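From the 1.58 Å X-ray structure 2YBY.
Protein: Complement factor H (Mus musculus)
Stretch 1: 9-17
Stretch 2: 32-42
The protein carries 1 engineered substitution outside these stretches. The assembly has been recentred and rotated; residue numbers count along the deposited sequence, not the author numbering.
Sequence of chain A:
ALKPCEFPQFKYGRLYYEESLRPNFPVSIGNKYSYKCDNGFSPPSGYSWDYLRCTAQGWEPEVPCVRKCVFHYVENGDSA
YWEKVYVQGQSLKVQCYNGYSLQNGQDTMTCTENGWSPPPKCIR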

# COMPACT_ATOMS: atom_id res chain seq x y z
N GLN A 9 7.28 -11.98 -10.01
CA GLN A 9 7.49 -12.41 -8.62
C GLN A 9 8.03 -11.22 -7.83
O GLN A 9 9.03 -10.65 -8.23
CB GLN A 9 8.43 -13.58 -8.54
CG GLN A 9 7.90 -14.73 -9.36
CD GLN A 9 8.68 -15.99 -9.15
OE1 GLN A 9 8.45 -16.73 -8.20
NE2 GLN A 9 9.63 -16.25 -10.03
N PHE A 10 7.33 -10.80 -6.76
CA PHE A 10 7.69 -9.59 -6.02
C PHE A 10 7.45 -9.79 -4.53
O PHE A 10 6.84 -10.79 -4.17
CB PHE A 10 6.86 -8.40 -6.54
CG PHE A 10 5.38 -8.65 -6.70
CD1 PHE A 10 4.87 -9.22 -7.87
CD2 PHE A 10 4.50 -8.41 -5.67
CE1 PHE A 10 3.50 -9.43 -8.03
CE2 PHE A 10 3.14 -8.67 -5.80
CZ PHE A 10 2.64 -9.19 -6.98
N LYS A 11 7.97 -8.91 -3.66
CA LYS A 11 7.79 -9.07 -2.23
C LYS A 11 6.44 -8.65 -1.74
O LYS A 11 5.80 -7.75 -2.30
CB LYS A 11 8.85 -8.27 -1.42
CG LYS A 11 10.27 -8.77 -1.60
CD LYS A 11 11.19 -8.27 -0.48
CE LYS A 11 11.28 -9.21 0.69
NZ LYS A 11 12.23 -8.69 1.71
N TYR A 12 6.02 -9.27 -0.66
CA TYR A 12 4.83 -8.96 0.08
C TYR A 12 3.50 -9.09 -0.64
O TYR A 12 2.51 -8.48 -0.24
CB TYR A 12 4.96 -7.58 0.71
CG TYR A 12 6.29 -7.34 1.39
CD1 TYR A 12 6.73 -8.17 2.41
CD2 TYR A 12 7.09 -6.27 1.02
CE1 TYR A 12 7.93 -7.92 3.07
CE2 TYR A 12 8.29 -6.01 1.67
CZ TYR A 12 8.73 -6.86 2.67
OH TYR A 12 9.92 -6.63 3.33
N GLY A 13 3.46 -9.93 -1.64
CA GLY A 13 2.23 -10.22 -2.34
C GLY A 13 2.44 -11.11 -3.54
O GLY A 13 3.57 -11.53 -3.85
N ARG A 14 1.32 -11.35 -4.23
CA ARG A 14 1.34 -12.24 -5.40
C ARG A 14 0.15 -12.07 -6.29
O ARG A 14 -0.90 -11.65 -5.86
CB ARG A 14 1.36 -13.72 -4.93
CG ARG A 14 0.21 -13.98 -3.97
CD ARG A 14 0.54 -14.88 -2.82
NE ARG A 14 1.22 -14.20 -1.71
CZ ARG A 14 2.53 -14.14 -1.49
NH1 ARG A 14 3.39 -14.71 -2.34
NH2 ARG A 14 3.01 -13.50 -0.43
N LEU A 15 0.29 -12.49 -7.53
CA LEU A 15 -0.85 -12.58 -8.42
C LEU A 15 -1.87 -13.56 -7.86
O LEU A 15 -1.51 -14.59 -7.24
CB LEU A 15 -0.43 -13.16 -9.79
CG LEU A 15 0.51 -12.37 -10.68
CD1 LEU A 15 0.45 -12.86 -12.13
CD2 LEU A 15 0.27 -10.93 -10.62
N TYR A 16 -3.15 -13.30 -8.15
CA TYR A 16 -4.18 -14.29 -7.92
C TYR A 16 -3.98 -15.35 -9.02
O TYR A 16 -3.44 -15.06 -10.09
CB TYR A 16 -5.58 -13.70 -8.09
CG TYR A 16 -6.06 -12.85 -6.94
CD1 TYR A 16 -6.78 -13.41 -5.88
CD2 TYR A 16 -5.89 -11.48 -6.94
CE1 TYR A 16 -7.23 -12.63 -4.82
CE2 TYR A 16 -6.39 -10.68 -5.92
CZ TYR A 16 -7.10 -11.25 -4.88
OH TYR A 16 -7.57 -10.43 -3.87
N TYR A 17 -4.39 -16.59 -8.75
CA TYR A 17 -4.32 -17.66 -9.77
C TYR A 17 -2.93 -17.91 -10.31
O TYR A 17 -2.77 -18.23 -11.49
CB TYR A 17 -5.25 -17.34 -10.94
CG TYR A 17 -6.64 -17.10 -10.44
CD1 TYR A 17 -7.31 -18.07 -9.71
CD2 TYR A 17 -7.30 -15.91 -10.70
CE1 TYR A 17 -8.59 -17.84 -9.21
CE2 TYR A 17 -8.59 -15.68 -10.23
CZ TYR A 17 -9.23 -16.65 -9.48
OH TYR A 17 -10.50 -16.45 -9.00
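Stretch 2 (32-42) KYSYKCDNGFS

Residues 32–37 form an extended strand that runs antiparallel to the short strand 13–15, their axes 159° apart in direction and 4.7 Å at closest approach. Gly 13 faces Cys 37 (CA to CA 3.9 Å) and Leu 15 faces Tyr 35 (CA to CA 4.0 Å) as non-hydrogen-bonded pairs. Between them, Arg 14 and Lys 36 satisfy each other's backbone: Arg 14 N donates to Lys 36 O (3.0 Å) and Lys 36 N to Arg 14 O (3.1 Å). The ladder continues beyond strand 13–15 at both ends, with Asp 38 N donating to Tyr 12 O (2.8 Å) and Tyr 16 N to Ser 34 O (3.1 Å). Ser 34 O also accepts from water 3 (2.7 Å), which donates in turn to Tyr 16 O (2.8 Å).

Past the strand, a type II turn from Asp 38 to Phe 41, closed by Phe 41 N to Asp 38 O (2.9 Å), brings the Phe 41 ring against that of Tyr 12 in an offset stack, planes 7° apart. The Asp 38 carboxylate meets Arg 14 in a salt bridge, NH2 to OD1 2.7 Å. Water 2 links Arg 14 NE (2.9 Å) to Asp 38 OD1 (2.8 Å), and water 1 links Arg 14 NH2 (3.2 Å) to Asp 38 OD2 (2.6 Å), so both carboxylate oxygens are engaged.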

# COMPACT_ATOMS: atom_id res chain seq x y z
N LYS A 32 -2.82 -7.41 -18.19
CA LYS A 32 -2.81 -7.04 -16.77
C LYS A 32 -3.32 -8.19 -15.97
O LYS A 32 -4.07 -9.02 -16.47
CB LYS A 32 -3.60 -5.77 -16.51
CG LYS A 32 -5.09 -5.90 -16.79
CD LYS A 32 -5.81 -4.56 -16.61
CE LYS A 32 -7.31 -4.66 -16.65
NZ LYS A 32 -7.86 -5.15 -17.95
N TYR A 33 -2.89 -8.27 -14.69
CA TYR A 33 -3.25 -9.39 -13.84
C TYR A 33 -3.57 -8.91 -12.46
O TYR A 33 -2.82 -8.11 -11.93
CB TYR A 33 -2.08 -10.40 -13.78
CG TYR A 33 -1.80 -11.00 -15.14
CD1 TYR A 33 -2.57 -12.04 -15.62
CD2 TYR A 33 -0.94 -10.37 -16.03
CE1 TYR A 33 -2.41 -12.53 -16.91
CE2 TYR A 33 -0.78 -10.84 -17.34
CZ TYR A 33 -1.52 -11.93 -17.77
OH TYR A 33 -1.46 -12.39 -19.06
N SER A 34 -4.67 -9.40 -11.84
CA SER A 34 -5.01 -8.98 -10.50
C SER A 34 -4.03 -9.56 -9.51
O SER A 34 -3.54 -10.69 -9.70
CB SER A 34 -6.45 -9.42 -10.18
OG SER A 34 -6.58 -10.82 -10.29
N TYR A 35 -3.74 -8.82 -8.44
CA TYR A 35 -2.85 -9.29 -7.38
C TYR A 35 -3.31 -8.76 -6.05
O TYR A 35 -4.08 -7.80 -5.98
CB TYR A 35 -1.37 -8.90 -7.65
CG TYR A 35 -1.04 -7.44 -7.43
CD1 TYR A 35 -1.20 -6.52 -8.44
CD2 TYR A 35 -0.53 -7.00 -6.21
CE1 TYR A 35 -0.86 -5.18 -8.26
CE2 TYR A 35 -0.24 -5.65 -6.00
CZ TYR A 35 -0.37 -4.75 -7.04
OH TYR A 35 -0.04 -3.42 -6.90
N LYS A 36 -2.81 -9.37 -5.01
CA LYS A 36 -3.12 -8.97 -3.64
C LYS A 36 -1.82 -8.92 -2.86
O LYS A 36 -0.78 -9.40 -3.33
CB LYS A 36 -4.12 -9.96 -3.01
CG LYS A 36 -3.58 -11.37 -2.91
CD LYS A 36 -4.54 -12.35 -2.25
CE LYS A 36 -3.96 -13.75 -2.22
NZ LYS A 36 -4.75 -14.66 -1.34
N CYS A 37 -1.87 -8.29 -1.71
CA CYS A 37 -0.71 -8.15 -0.85
C CYS A 37 -0.92 -8.87 0.46
O CYS A 37 -2.03 -9.03 0.94
CB CYS A 37 -0.40 -6.68 -0.62
SG CYS A 37 -0.11 -5.75 -2.14
N ASP A 38 0.21 -9.18 1.12
CA ASP A 38 0.21 -9.80 2.44
C ASP A 38 -0.46 -8.87 3.47
O ASP A 38 -0.43 -7.65 3.33
CB ASP A 38 1.65 -10.02 2.91
CG ASP A 38 2.53 -10.91 2.06
OD1 ASP A 38 2.03 -11.44 1.05
OD2 ASP A 38 3.72 -11.04 2.37
N ASN A 39 -0.95 -9.44 4.57
CA ASN A 39 -1.47 -8.64 5.67
C ASN A 39 -0.43 -7.63 6.10
O ASN A 39 0.74 -7.98 6.29
CB ASN A 39 -1.79 -9.55 6.87
CG ASN A 39 -2.89 -10.54 6.57
OD1 ASN A 39 -3.75 -10.31 5.70
ND2 ASN A 39 -2.86 -11.70 7.23
N GLY A 40 -0.85 -6.40 6.26
CA GLY A 40 0.05 -5.31 6.62
C GLY A 40 0.57 -4.52 5.43
O GLY A 40 1.33 -3.56 5.60
N PHE A 41 0.24 -4.97 4.20
CA PHE A 41 0.71 -4.39 2.96
C PHE A 41 -0.44 -4.12 2.02
O PHE A 41 -1.57 -4.61 2.20
CB PHE A 41 1.71 -5.31 2.25
CG PHE A 41 2.97 -5.47 3.06
CD1 PHE A 41 3.07 -6.46 4.04
CD2 PHE A 41 4.05 -4.63 2.88
CE1 PHE A 41 4.20 -6.56 4.84
CE2 PHE A 41 5.21 -4.78 3.63
CZ PHE A 41 5.27 -5.74 4.60
N SER A 42 -0.15 -3.31 1.01
CA SER A 42 -1.22 -2.89 0.12
C SER A 42 -0.68 -2.49 -1.25
O SER A 42 0.43 -1.97 -1.33
CB SER A 42 -1.88 -1.65 0.75
OG SER A 42 -2.82 -0.99 -0.08
O HOH W 1 5.42 -12.82 1.59
O HOH W 2 -0.33 -12.14 -0.35
O HOH W 3 -3.95 -12.74 -11.48